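Local coordinates for major capsid protein (Faustovirus, PDB 5J7O) that forms trimers of double jelly-roll subunits that probably build the icosahedral outer shell around the genome of this large double-stranded DNA virus, at residues F100-V105 with Y395-F400; G414-R419 with N617-S622; I418-E423 with L440-E445; S555-T560 with P575-P580. All blocks are in the same frame, centred on the assembly; numbering follows the deposited sequence.

Contact 1: residues F100-V105 with Y395-F400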
loop_
_atom_site.group_PDB
_atom_site.type_symbol
_atom_site.label_atom_id
_atom_site.label_comp_id
_atom_site.label_asym_id
_atom_site.label_seq_id
_atom_site.Cartn_x
_atom_site.Cartn_y
_atom_site.Cartn_z
ATOM N N PHE B 100 3.695 -20.150 30.090
ATOM C CA PHE B 100 3.734 -18.753 29.683
ATOM C C PHE B 100 4.151 -18.666 28.223
ATOM O O PHE B 100 4.928 -19.488 27.729
ATOM C CB PHE B 100 4.658 -17.896 30.577
ATOM C CG PHE B 100 6.044 -18.453 30.763
ATOM C CD1 PHE B 100 6.317 -19.334 31.797
ATOM C CD2 PHE B 100 7.081 -18.058 29.935
ATOM C CE1 PHE B 100 7.594 -19.832 31.983
ATOM C CE2 PHE B 100 8.360 -18.553 30.115
ATOM C CZ PHE B 100 8.616 -19.441 31.141
ATOM N N SER B 101 3.609 -17.662 27.531
ATOM C CA SER B 101 3.727 -17.588 26.080
ATOM C C SER B 101 4.257 -16.235 25.619
ATOM O O SER B 101 5.358 -15.829 26.005
ATOM C CB SER B 101 2.371 -17.876 25.431
ATOM O OG SER B 101 2.501 -18.093 24.037
ATOM N N ASP B 102 3.481 -15.533 24.795
ATOM C CA ASP B 102 3.956 -14.308 24.168
ATOM C C ASP B 102 4.174 -13.207 25.202
ATOM O O ASP B 102 3.477 -13.123 26.217
ATOM C CB ASP B 102 2.970 -13.838 23.097
ATOM C CG ASP B 102 1.559 -13.683 23.628
ATOM O OD1 ASP B 102 0.901 -14.716 23.873
ATOM O OD2 ASP B 102 1.102 -12.531 23.788
ATOM N N MET B 103 5.162 -12.357 24.930
ATOM C CA MET B 103 5.555 -11.289 25.837
ATOM C C MET B 103 5.653 -9.973 25.081
ATOM O O MET B 103 6.090 -9.938 23.927
ATOM C CB MET B 103 6.895 -11.600 26.516
ATOM C CG MET B 103 6.876 -12.852 27.376
ATOM S SD MET B 103 8.440 -13.141 28.226
ATOM C CE MET B 103 8.038 -14.612 29.167
ATOM N N VAL B 104 5.247 -8.894 25.743
ATOM C CA VAL B 104 5.313 -7.553 25.174
ATOM C C VAL B 104 5.590 -6.576 26.309
ATOM O O VAL B 104 5.073 -6.731 27.419
ATOM C CB VAL B 104 4.020 -7.207 24.401
ATOM C CG1 VAL B 104 2.813 -7.172 25.328
ATOM C CG2 VAL B 104 4.171 -5.897 23.653
ATOM N N VAL B 105 6.428 -5.580 26.036
ATOM C CA VAL B 105 6.920 -4.659 27.055
ATOM C C VAL B 105 6.366 -3.271 26.767
ATOM O O VAL B 105 6.611 -2.704 25.695
ATOM C CB VAL B 105 8.455 -4.636 27.104
ATOM C CG1 VAL B 105 8.933 -3.590 28.093
ATOM C CG2 VAL B 105 8.995 -6.006 27.474
ATOM N N TYR B 395 4.494 -7.574 29.924
ATOM C CA TYR B 395 3.219 -8.273 29.830
ATOM C C TYR B 395 3.475 -9.707 29.387
ATOM O O TYR B 395 4.139 -9.937 28.371
ATOM C CB TYR B 395 2.279 -7.574 28.847
ATOM C CG TYR B 395 1.718 -6.255 29.334
ATOM C CD1 TYR B 395 2.556 -5.212 29.705
ATOM C CD2 TYR B 395 0.347 -6.047 29.404
ATOM C CE1 TYR B 395 2.046 -4.006 30.146
ATOM C CE2 TYR B 395 -0.173 -4.844 29.841
ATOM C CZ TYR B 395 0.682 -3.827 30.211
ATOM O OH TYR B 395 0.171 -2.627 30.648
ATOM N N ILE B 396 2.954 -10.665 30.149
ATOM C CA ILE B 396 3.183 -12.084 29.899
ATOM C C ILE B 396 1.838 -12.782 29.784
ATOM O O ILE B 396 1.002 -12.681 30.690
ATOM C CB ILE B 396 4.027 -12.733 31.012
ATOM C CG1 ILE B 396 5.301 -11.925 31.264
ATOM C CG2 ILE B 396 4.368 -14.171 30.650
ATOM C CD1 ILE B 396 6.037 -12.335 32.517
ATOM N N ASN B 397 1.631 -13.491 28.679
ATOM C CA ASN B 397 0.447 -14.323 28.523
ATOM C C ASN B 397 0.639 -15.620 29.297
ATOM O O ASN B 397 1.670 -16.286 29.160
ATOM C CB ASN B 397 0.184 -14.615 27.046
ATOM C CG ASN B 397 -1.175 -15.243 26.809
ATOM O OD1 ASN B 397 -2.019 -15.280 27.702
ATOM N ND2 ASN B 397 -1.395 -15.735 25.596
ATOM N N ASN B 398 -0.347 -15.973 30.116
ATOM C CA ASN B 398 -0.285 -17.159 30.959
ATOM C C ASN B 398 -1.384 -18.130 30.557
ATOM O O ASN B 398 -2.562 -17.763 30.531
ATOM C CB ASN B 398 -0.415 -16.789 32.438
ATOM C CG ASN B 398 0.858 -16.195 32.998
ATOM O OD1 ASN B 398 1.673 -16.899 33.595
ATOM N ND2 ASN B 398 1.044 -14.896 32.800
ATOM N N ILE B 399 -0.995 -19.366 30.257
ATOM C CA ILE B 399 -1.911 -20.393 29.774
ATOM C C ILE B 399 -2.222 -21.355 30.913
ATOM O O ILE B 399 -1.313 -21.814 31.616
ATOM C CB ILE B 399 -1.317 -21.139 28.567
ATOM C CG1 ILE B 399 -1.151 -20.182 27.384
ATOM C CG2 ILE B 399 -2.185 -22.327 28.184
ATOM C CD1 ILE B 399 -0.636 -20.845 26.127
ATOM N N PHE B 400 -3.504 -21.658 31.094
ATOM C CA PHE B 400 -3.972 -22.578 32.119
ATOM C C PHE B 400 -4.604 -23.792 31.455
ATOM O O PHE B 400 -5.354 -23.656 30.483
ATOM C CB PHE B 400 -4.986 -21.901 33.050
ATOM C CG PHE B 400 -4.453 -20.680 33.745
ATOM C CD1 PHE B 400 -4.430 -19.453 33.100
ATOM C CD2 PHE B 400 -3.982 -20.756 35.045
ATOM C CE1 PHE B 400 -3.940 -18.328 33.736
ATOM C CE2 PHE B 400 -3.493 -19.634 35.687
ATOM C CZ PHE B 400 -3.471 -18.419 35.032
#

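Contact 2: residues G414-R419 with N617-S622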
loop_
_atom_site.group_PDB
_atom_site.type_symbol
_atom_site.label_atom_id
_atom_site.label_comp_id
_atom_site.label_asym_id
_atom_site.label_seq_id
_atom_site.Cartn_x
_atom_site.Cartn_y
_atom_site.Cartn_z
ATOM N N GLY B 414 8.536 -35.013 26.697
ATOM C CA GLY B 414 9.968 -35.199 26.583
ATOM C C GLY B 414 10.736 -33.910 26.385
ATOM O O GLY B 414 11.419 -33.439 27.299
ATOM N N PHE B 415 10.630 -33.322 25.195
ATOM C CA PHE B 415 11.401 -32.136 24.862
ATOM C C PHE B 415 10.607 -31.275 23.890
ATOM O O PHE B 415 9.577 -31.691 23.352
ATOM C CB PHE B 415 12.765 -32.505 24.266
ATOM C CG PHE B 415 12.680 -33.203 22.935
ATOM C CD1 PHE B 415 12.352 -34.548 22.861
ATOM C CD2 PHE B 415 12.937 -32.517 21.759
ATOM C CE1 PHE B 415 12.273 -35.192 21.639
ATOM C CE2 PHE B 415 12.862 -33.157 20.534
ATOM C CZ PHE B 415 12.530 -34.497 20.475
ATOM N N THR B 416 11.103 -30.059 23.672
ATOM C CA THR B 416 10.532 -29.136 22.704
ATOM C C THR B 416 11.643 -28.529 21.862
ATOM O O THR B 416 12.718 -28.202 22.376
ATOM C CB THR B 416 9.730 -28.012 23.384
ATOM O OG1 THR B 416 9.384 -27.018 22.410
ATOM C CG2 THR B 416 10.533 -27.364 24.499
ATOM N N LEU B 417 11.380 -28.391 20.567
ATOM C CA LEU B 417 12.298 -27.671 19.697
ATOM C C LEU B 417 12.184 -26.175 19.949
ATOM O O LEU B 417 11.095 -25.652 20.198
ATOM C CB LEU B 417 12.002 -27.977 18.231
ATOM C CG LEU B 417 12.928 -28.982 17.552
ATOM C CD1 LEU B 417 13.101 -30.201 18.429
ATOM C CD2 LEU B 417 12.373 -29.375 16.198
ATOM N N ILE B 418 13.323 -25.488 19.901
ATOM C CA ILE B 418 13.365 -24.042 20.050
ATOM C C ILE B 418 14.221 -23.468 18.931
ATOM O O ILE B 418 15.063 -24.152 18.344
ATOM C CB ILE B 418 13.910 -23.600 21.429
ATOM C CG1 ILE B 418 15.435 -23.703 21.469
ATOM C CG2 ILE B 418 13.305 -24.438 22.546
ATOM C CD1 ILE B 418 16.043 -23.194 22.759
ATOM N N ARG B 419 13.981 -22.195 18.627
ATOM C CA ARG B 419 14.787 -21.443 17.675
ATOM C C ARG B 419 15.456 -20.292 18.408
ATOM O O ARG B 419 14.797 -19.555 19.150
ATOM C CB ARG B 419 13.942 -20.918 16.513
ATOM C CG ARG B 419 13.965 -21.794 15.266
ATOM C CD ARG B 419 13.079 -23.020 15.411
ATOM N NE ARG B 419 12.867 -23.685 14.127
ATOM C CZ ARG B 419 11.945 -24.618 13.910
ATOM N NH1 ARG B 419 11.141 -25.000 14.892
ATOM N NH2 ARG B 419 11.823 -25.166 12.707
ATOM N N ASN B 617 17.688 -25.610 18.475
ATOM C CA ASN B 617 18.158 -26.270 19.683
ATOM C C ASN B 617 16.966 -26.973 20.321
ATOM O O ASN B 617 15.898 -27.103 19.715
ATOM C CB ASN B 617 18.839 -25.273 20.630
ATOM C CG ASN B 617 19.815 -25.948 21.579
ATOM O OD1 ASN B 617 19.597 -27.081 22.010
ATOM N ND2 ASN B 617 20.900 -25.258 21.902
ATOM N N PHE B 618 17.148 -27.432 21.557
ATOM C CA PHE B 618 16.156 -28.257 22.229
ATOM C C PHE B 618 16.052 -27.822 23.683
ATOM O O PHE B 618 16.917 -27.115 24.204
ATOM C CB PHE B 618 16.518 -29.745 22.124
ATOM C CG PHE B 618 17.030 -30.145 20.767
ATOM C CD1 PHE B 618 16.159 -30.583 19.785
ATOM C CD2 PHE B 618 18.381 -30.066 20.467
ATOM C CE1 PHE B 618 16.622 -30.942 18.534
ATOM C CE2 PHE B 618 18.849 -30.419 19.216
ATOM C CZ PHE B 618 17.968 -30.860 18.248
ATOM N N LEU B 619 14.973 -28.250 24.334
ATOM C CA LEU B 619 14.706 -27.879 25.719
ATOM C C LEU B 619 14.051 -29.059 26.419
ATOM O O LEU B 619 12.985 -29.518 25.996
ATOM C CB LEU B 619 13.808 -26.641 25.794
ATOM C CG LEU B 619 13.854 -25.813 27.079
ATOM C CD1 LEU B 619 15.197 -25.111 27.209
ATOM C CD2 LEU B 619 12.713 -24.808 27.111
ATOM N N LEU B 620 14.685 -29.551 27.481
ATOM C CA LEU B 620 14.131 -30.672 28.219
ATOM C C LEU B 620 13.019 -30.206 29.156
ATOM O O LEU B 620 12.885 -29.021 29.472
ATOM C CB LEU B 620 15.218 -31.395 29.016
ATOM C CG LEU B 620 16.262 -32.186 28.223
ATOM C CD1 LEU B 620 16.989 -33.165 29.134
ATOM C CD2 LEU B 620 15.624 -32.913 27.049
ATOM N N ILE B 621 12.219 -31.171 29.605
ATOM C CA ILE B 621 11.040 -30.901 30.420
ATOM C C ILE B 621 11.319 -31.343 31.852
ATOM O O ILE B 621 12.379 -31.911 32.139
ATOM C CB ILE B 621 9.804 -31.609 29.830
ATOM C CG1 ILE B 621 8.542 -30.771 30.041
ATOM C CG2 ILE B 621 9.658 -33.026 30.391
ATOM C CD1 ILE B 621 8.453 -29.575 29.115
ATOM N N SER B 622 10.388 -31.073 32.762
ATOM C CA SER B 622 10.531 -31.518 34.146
ATOM C C SER B 622 9.279 -32.244 34.626
ATOM O O SER B 622 9.315 -32.981 35.613
ATOM C CB SER B 622 10.833 -30.335 35.067
ATOM O OG SER B 622 9.664 -29.576 35.321
#

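Contact 3: residues I418-E423 with L440-E445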
loop_
_atom_site.group_PDB
_atom_site.type_symbol
_atom_site.label_atom_id
_atom_site.label_comp_id
_atom_site.label_asym_id
_atom_site.label_seq_id
_atom_site.Cartn_x
_atom_site.Cartn_y
_atom_site.Cartn_z
ATOM N N ILE B 418 13.323 -25.488 19.901
ATOM C CA ILE B 418 13.365 -24.042 20.050
ATOM C C ILE B 418 14.221 -23.468 18.931
ATOM O O ILE B 418 15.063 -24.152 18.344
ATOM C CB ILE B 418 13.910 -23.600 21.429
ATOM C CG1 ILE B 418 15.435 -23.703 21.469
ATOM C CG2 ILE B 418 13.305 -24.438 22.546
ATOM C CD1 ILE B 418 16.043 -23.194 22.759
ATOM N N ARG B 419 13.981 -22.195 18.627
ATOM C CA ARG B 419 14.787 -21.443 17.675
ATOM C C ARG B 419 15.456 -20.292 18.408
ATOM O O ARG B 419 14.797 -19.555 19.150
ATOM C CB ARG B 419 13.942 -20.918 16.513
ATOM C CG ARG B 419 13.965 -21.794 15.266
ATOM C CD ARG B 419 13.079 -23.020 15.411
ATOM N NE ARG B 419 12.867 -23.685 14.127
ATOM C CZ ARG B 419 11.945 -24.618 13.910
ATOM N NH1 ARG B 419 11.141 -25.000 14.892
ATOM N NH2 ARG B 419 11.823 -25.166 12.707
ATOM N N VAL B 420 16.760 -20.139 18.199
ATOM C CA VAL B 420 17.556 -19.156 18.919
ATOM C C VAL B 420 18.310 -18.285 17.924
ATOM O O VAL B 420 18.697 -18.735 16.841
ATOM C CB VAL B 420 18.536 -19.829 19.903
ATOM C CG1 VAL B 420 17.795 -20.315 21.136
ATOM C CG2 VAL B 420 19.254 -20.983 19.223
ATOM N N TYR B 421 18.516 -17.027 18.301
ATOM C CA TYR B 421 19.280 -16.103 17.480
ATOM C C TYR B 421 20.773 -16.315 17.696
ATOM O O TYR B 421 21.222 -16.596 18.810
ATOM C CB TYR B 421 18.909 -14.656 17.806
ATOM C CG TYR B 421 17.459 -14.316 17.549
ATOM C CD1 TYR B 421 17.031 -13.921 16.288
ATOM C CD2 TYR B 421 16.520 -14.383 18.568
ATOM C CE1 TYR B 421 15.707 -13.607 16.049
ATOM C CE2 TYR B 421 15.194 -14.070 18.339
ATOM C CZ TYR B 421 14.792 -13.683 17.078
ATOM O OH TYR B 421 13.473 -13.370 16.846
ATOM N N ARG B 422 21.542 -16.177 16.618
ATOM C CA ARG B 422 22.995 -16.299 16.671
ATOM C C ARG B 422 23.581 -15.260 15.724
ATOM O O ARG B 422 23.534 -15.432 14.502
ATOM C CB ARG B 422 23.448 -17.711 16.310
ATOM C CG ARG B 422 23.654 -18.601 17.521
ATOM C CD ARG B 422 24.824 -18.091 18.347
ATOM N NE ARG B 422 25.002 -18.807 19.606
ATOM C CZ ARG B 422 26.134 -18.808 20.302
ATOM N NH1 ARG B 422 27.190 -18.144 19.852
ATOM N NH2 ARG B 422 26.218 -19.480 21.443
ATOM N N GLU B 423 24.141 -14.196 16.294
ATOM C CA GLU B 423 24.511 -12.996 15.560
ATOM C C GLU B 423 26.021 -12.794 15.568
ATOM O O GLU B 423 26.693 -13.088 16.562
ATOM C CB GLU B 423 23.810 -11.771 16.164
ATOM C CG GLU B 423 24.495 -10.436 15.913
ATOM C CD GLU B 423 23.784 -9.282 16.595
ATOM O OE1 GLU B 423 22.544 -9.345 16.730
ATOM O OE2 GLU B 423 24.466 -8.316 17.000
ATOM N N LEU B 440 28.157 -19.594 14.801
ATOM C CA LEU B 440 27.322 -20.732 14.439
ATOM C C LEU B 440 27.839 -22.004 15.103
ATOM O O LEU B 440 28.973 -22.426 14.854
ATOM C CB LEU B 440 27.282 -20.888 12.921
ATOM C CG LEU B 440 26.775 -19.638 12.200
ATOM C CD1 LEU B 440 26.575 -19.895 10.714
ATOM C CD2 LEU B 440 25.489 -19.163 12.845
ATOM N N LYS B 441 27.001 -22.612 15.946
ATOM C CA LYS B 441 27.326 -23.865 16.612
ATOM C C LYS B 441 26.312 -24.974 16.377
ATOM O O LYS B 441 26.644 -26.142 16.607
ATOM C CB LYS B 441 27.454 -23.657 18.132
ATOM C CG LYS B 441 28.802 -23.134 18.602
ATOM C CD LYS B 441 28.908 -21.627 18.452
ATOM C CE LYS B 441 30.170 -21.102 19.115
ATOM N NZ LYS B 441 30.243 -19.617 19.071
ATOM N N TRP B 442 25.108 -24.653 15.929
ATOM C CA TRP B 442 23.980 -25.571 15.871
ATOM C C TRP B 442 23.392 -25.562 14.472
ATOM O O TRP B 442 23.776 -24.739 13.635
ATOM C CB TRP B 442 22.934 -25.156 16.921
ATOM C CG TRP B 442 23.488 -25.176 18.312
ATOM C CD1 TRP B 442 24.421 -26.039 18.807
ATOM C CD2 TRP B 442 23.167 -24.277 19.379
ATOM N NE1 TRP B 442 24.692 -25.741 20.119
ATOM C CE2 TRP B 442 23.936 -24.663 20.495
ATOM C CE3 TRP B 442 22.300 -23.186 19.502
ATOM C CZ2 TRP B 442 23.865 -23.998 21.717
ATOM C CZ3 TRP B 442 22.231 -22.528 20.717
ATOM C CH2 TRP B 442 23.009 -22.935 21.808
ATOM N N PRO B 443 22.476 -26.488 14.167
ATOM C CA PRO B 443 21.858 -26.486 12.833
ATOM C C PRO B 443 21.199 -25.149 12.531
ATOM O O PRO B 443 20.496 -24.582 13.367
ATOM C CB PRO B 443 20.828 -27.615 12.919
ATOM C CG PRO B 443 21.374 -28.529 13.931
ATOM C CD PRO B 443 22.040 -27.657 14.952
ATOM N N VAL B 444 21.437 -24.649 11.322
ATOM C CA VAL B 444 20.973 -23.331 10.904
ATOM C C VAL B 444 19.853 -23.504 9.889
ATOM O O VAL B 444 20.018 -24.203 8.883
ATOM C CB VAL B 444 22.119 -22.491 10.316
ATOM C CG1 VAL B 444 21.597 -21.141 9.852
ATOM C CG2 VAL B 444 23.230 -22.320 11.342
ATOM N N GLU B 445 18.713 -22.863 10.156
ATOM C CA GLU B 445 17.617 -22.840 9.193
ATOM C C GLU B 445 17.867 -21.804 8.103
ATOM O O GLU B 445 17.761 -22.107 6.910
ATOM C CB GLU B 445 16.295 -22.548 9.902
ATOM C CG GLU B 445 15.730 -23.700 10.706
ATOM C CD GLU B 445 14.350 -23.392 11.252
ATOM O OE1 GLU B 445 14.199 -22.361 11.943
ATOM O OE2 GLU B 445 13.412 -24.169 10.978
#

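Contact 4: residues S555-T560 with P575-P580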
loop_
_atom_site.group_PDB
_atom_site.type_symbol
_atom_site.label_atom_id
_atom_site.label_comp_id
_atom_site.label_asym_id
_atom_site.label_seq_id
_atom_site.Cartn_x
_atom_site.Cartn_y
_atom_site.Cartn_z
ATOM N N SER B 555 5.905 -18.234 2.027
ATOM C CA SER B 555 4.492 -17.833 1.883
ATOM C C SER B 555 4.285 -16.549 2.694
ATOM O O SER B 555 5.156 -15.665 2.683
ATOM C CB SER B 555 3.588 -18.990 2.266
ATOM O OG SER B 555 2.244 -18.563 2.407
ATOM N N PHE B 556 3.166 -16.415 3.411
ATOM C CA PHE B 556 2.877 -15.200 4.164
ATOM C C PHE B 556 3.797 -15.008 5.365
ATOM O O PHE B 556 3.736 -13.952 6.004
ATOM C CB PHE B 556 1.416 -15.200 4.628
ATOM C CG PHE B 556 1.028 -16.419 5.420
ATOM C CD1 PHE B 556 1.274 -16.484 6.782
ATOM C CD2 PHE B 556 0.404 -17.494 4.805
ATOM C CE1 PHE B 556 0.918 -17.601 7.513
ATOM C CE2 PHE B 556 0.045 -18.612 5.532
ATOM C CZ PHE B 556 0.302 -18.665 6.887
ATOM N N ASN B 557 4.636 -15.993 5.690
ATOM C CA ASN B 557 5.545 -15.863 6.821
ATOM C C ASN B 557 6.833 -15.141 6.460
ATOM O O ASN B 557 7.550 -14.693 7.362
ATOM C CB ASN B 557 5.881 -17.242 7.391
ATOM C CG ASN B 557 4.753 -17.821 8.221
ATOM O OD1 ASN B 557 4.019 -17.091 8.888
ATOM N ND2 ASN B 557 4.614 -19.141 8.189
ATOM N N LEU B 558 7.145 -15.018 5.173
ATOM C CA LEU B 558 8.359 -14.351 4.717
ATOM C C LEU B 558 7.959 -13.216 3.785
ATOM O O LEU B 558 7.453 -13.458 2.683
ATOM C CB LEU B 558 9.299 -15.335 4.023
ATOM C CG LEU B 558 10.670 -14.787 3.631
ATOM C CD1 LEU B 558 11.281 -14.002 4.784
ATOM C CD2 LEU B 558 11.593 -15.918 3.206
ATOM N N VAL B 559 8.179 -11.990 4.230
ATOM C CA VAL B 559 7.866 -10.804 3.446
ATOM C C VAL B 559 9.062 -10.453 2.579
ATOM O O VAL B 559 10.216 -10.548 3.015
ATOM C CB VAL B 559 7.481 -9.628 4.361
ATOM C CG1 VAL B 559 7.228 -8.365 3.544
ATOM C CG2 VAL B 559 6.264 -9.985 5.174
ATOM N N THR B 560 8.790 -10.062 1.345
ATOM C CA THR B 560 9.836 -9.503 0.510
ATOM C C THR B 560 10.330 -8.196 1.125
ATOM O O THR B 560 9.515 -7.314 1.434
ATOM C CB THR B 560 9.325 -9.252 -0.902
ATOM O OG1 THR B 560 8.211 -8.348 -0.863
ATOM C CG2 THR B 560 8.901 -10.556 -1.504
ATOM N N PRO B 575 10.706 -21.736 5.793
ATOM C CA PRO B 575 11.075 -20.804 6.870
ATOM C C PRO B 575 9.838 -20.137 7.449
ATOM O O PRO B 575 9.041 -19.531 6.728
ATOM C CB PRO B 575 11.995 -19.799 6.165
ATOM C CG PRO B 575 11.616 -19.882 4.726
ATOM C CD PRO B 575 11.242 -21.313 4.488
ATOM N N GLY B 576 9.674 -20.265 8.762
ATOM C CA GLY B 576 8.516 -19.736 9.464
ATOM C C GLY B 576 7.600 -20.782 10.064
ATOM O O GLY B 576 6.684 -20.417 10.821
ATOM N N THR B 577 7.791 -22.064 9.766
ATOM C CA THR B 577 6.976 -23.132 10.318
ATOM C C THR B 577 7.739 -23.862 11.416
ATOM O O THR B 577 8.970 -23.912 11.413
ATOM C CB THR B 577 6.561 -24.122 9.227
ATOM O OG1 THR B 577 7.732 -24.635 8.580
ATOM C CG2 THR B 577 5.680 -23.432 8.195
ATOM N N TYR B 578 6.990 -24.430 12.368
ATOM C CA TYR B 578 7.628 -25.125 13.480
ATOM C C TYR B 578 8.196 -26.470 13.044
ATOM O O TYR B 578 9.279 -26.866 13.493
ATOM C CB TYR B 578 6.642 -25.316 14.630
ATOM C CG TYR B 578 7.198 -26.177 15.738
ATOM C CD1 TYR B 578 8.217 -25.709 16.556
ATOM C CD2 TYR B 578 6.716 -27.460 15.960
ATOM C CE1 TYR B 578 8.739 -26.490 17.568
ATOM C CE2 TYR B 578 7.230 -28.250 16.972
ATOM C CZ TYR B 578 8.240 -27.759 17.773
ATOM O OH TYR B 578 8.754 -28.541 18.781
ATOM N N GLN B 579 7.480 -27.186 12.186
ATOM C CA GLN B 579 7.964 -28.459 11.671
ATOM C C GLN B 579 9.285 -28.252 10.943
ATOM O O GLN B 579 9.352 -27.423 10.024
ATOM C CB GLN B 579 6.936 -29.084 10.731
ATOM C CG GLN B 579 7.490 -30.206 9.861
ATOM C CD GLN B 579 7.991 -31.387 10.671
ATOM O OE1 GLN B 579 7.456 -31.695 11.736
ATOM N NE2 GLN B 579 9.027 -32.051 10.171
ATOM N N PRO B 580 10.354 -28.950 11.327
ATOM C CA PRO B 580 11.631 -28.786 10.624
ATOM C C PRO B 580 11.507 -29.165 9.157
ATOM O O PRO B 580 10.725 -30.040 8.781
ATOM C CB PRO B 580 12.575 -29.736 11.369
ATOM C CG PRO B 580 11.940 -29.944 12.701
ATOM C CD PRO B 580 10.463 -29.874 12.468
#

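Contact 1: residues F100-V105 with Y395-F400
F100 and N398 form a non-hydrogen-bonded pair of an antiparallel strand pairing that belongs to a jelly-roll sheet and is interrupted by a beta bulge. F100 CB lies 3.7 Å from I396 CG2, while its ring leads away from the other strand. The bulge follows. S101 and D102 together face the single residue N397, whose carbonyl accepts from S101 N (2.9 Å to N397 O) and whose amide N reaches D102 O at 3.1 Å in a nearly straight bond of 170°. The D102 and N397 side chains cross obliquely beside these backbone bonds. N397 CG stands anti to its backbone N (chi1 -169°), and the amide sends ND2 to the syn side of D102 OD1 at 3.0 Å, close to the planes of both groups although these are turned 66° against each other. The second carboxylate oxygen, D102 OD2, is taken by Y73 and by Y548 of the second subunit, so one buried acid ties the bulge to the trimer interface. Beyond it the register has moved by one. M103 and I396 run side by side, and CE of the thioether end meets I396 CG2 at 4.0 Å. V104 then closes a hydrogen-bonded pair with Y395, using both backbone bonds; the shorter runs from Y395 N to V104 O at 2.7 Å. Next to it, V104 CG1 packs 3.6 Å from Y395 CB.

Contact 2: residues G414-R419 with N617-S622
The rings of F415 and F618 meet obliquely, F415 CD2 lying 4.2 Å from F618 CD1, and a methyl group of L417 sits at the edge of both. L417 CD1 approaches F618 near the ring plane, 3.4 Å from its CD1 atom, and lies in plane at the edge of the F415 ring. Outside the pair, F415 packs on Y63 of the third subunit and F618 on M18 of the second. F415, L417 and F618 share one side of an antiparallel strand pair in a four-stranded jelly-roll sheet, in which strand 415-428 is outermost within the chain. L620 joins the same side, its CD2 reaching F415 CB. On the other side of the sheet T416 and L619 lie side by side, with T416 CG2 3.6 Å from L619 CB, and I418 crosses L619 at about a right angle. I418 and N617 also run alongside each other, I418 CG1 and N617 CB being 3.8 Å apart. Their two backbone bonds are nearly straight at the hydrogen (172° and 174°), yet I418 N stands well above the carbonyl plane of N617. At the other end, where G414 leaves a helix with positive phi, the pairing frays: only a weak bond at 124° joins I621 N to G414 O, over 3.3 Å.

Contact 3: residues I418-E423 with L440-E445
R419 and E445 make the tight end of this contact, a side-on salt bridge in which two nitrogens each take one carboxylate oxygen. R419 NH2 lies 2.6 Å from E445 OE2, and R419 NE 2.9 Å from E445 OE1. Both acceptors lie close to the guanidinium plane, whereas both donors come from above the carboxylate plane; the two groups are turned 44° apart. The bend of the arginine at chi2 (77°) sets CD on its way to this buried acid, and R419 NH1 adds a hydrogen bond to Y578 O. In the middle V420 CG2 meets the edge of the W442 ring, 3.7 Å from CZ3. The far end is looser and more exposed. There K441 CD lies over one face of the R422 guanidinium, but the like-charged R422 NH1 and K441 NZ are only 3.5 Å apart; a hydrogen bond from K441 NZ to S438 O may ease that repulsion. R422 over the six-membered ring of W442 is at most a weak cation-pi attraction. No backbone pairing links the two segments, since strand 607-620 runs between strands 415-428 and 444-453: side chains bridge an intervening strand in an antiparallel jelly-roll sheet, at the corner where the chain enters strand 444-453.

Contact 4: residues S555-T560 with P575-P580
N557 CG stands anti to its carbonyl carbon (chi1 -76°), and the amide beyond it has ND2 facing G576 O at 3.6 Å, a polar approach too long to count as a hydrogen bond. In the next residue, L558, a chi1 of -174° sets CG anti to the backbone N; beyond it CD2 lies 4.2 Å from P575 CG. N557 CB also lies 4.0 Å from the backbone oxygen P575 O, and G576, with positive phi, presents a bare CA to N557 CB where a beta carbon would find no room. These two loops flank strand 567-570 of a jelly-roll sheet, and F568 of that strand touches both L558 and P575. The first loop contains a short 3-10 turn at 556-557, backed by L558 N to S555 O at 3.3 Å. It also reaches the trimer contacts: F556 meets F556 of both neighbouring subunits edge-to-face, and K218 NZ of the third subunit bonds to S555 O and L558 O.

Contacts 2 and 3 start from the same strand, 415-428, and share I418 and R419; their centres lie about 14 Å apart, and N617 ND2 packs 3.1 Å from W442 CH2. R419 also connects both to contact 4 through a probable hydrogen bond from R419 NH1 to Y578 O (3.0 Å). A second probable bond, L417 N to Y578 OH at 3.2 Å, and packing of L417 on P580 tie contact 4 to contact 2. Contact 1 belongs to a different sheet: its nearest atoms are about 8 Å from contact 2 and about 12 Å from contact 4. All four contacts reach the second subunit, by packing or hydrogen bonds, and contacts 2 and 4 also reach the third.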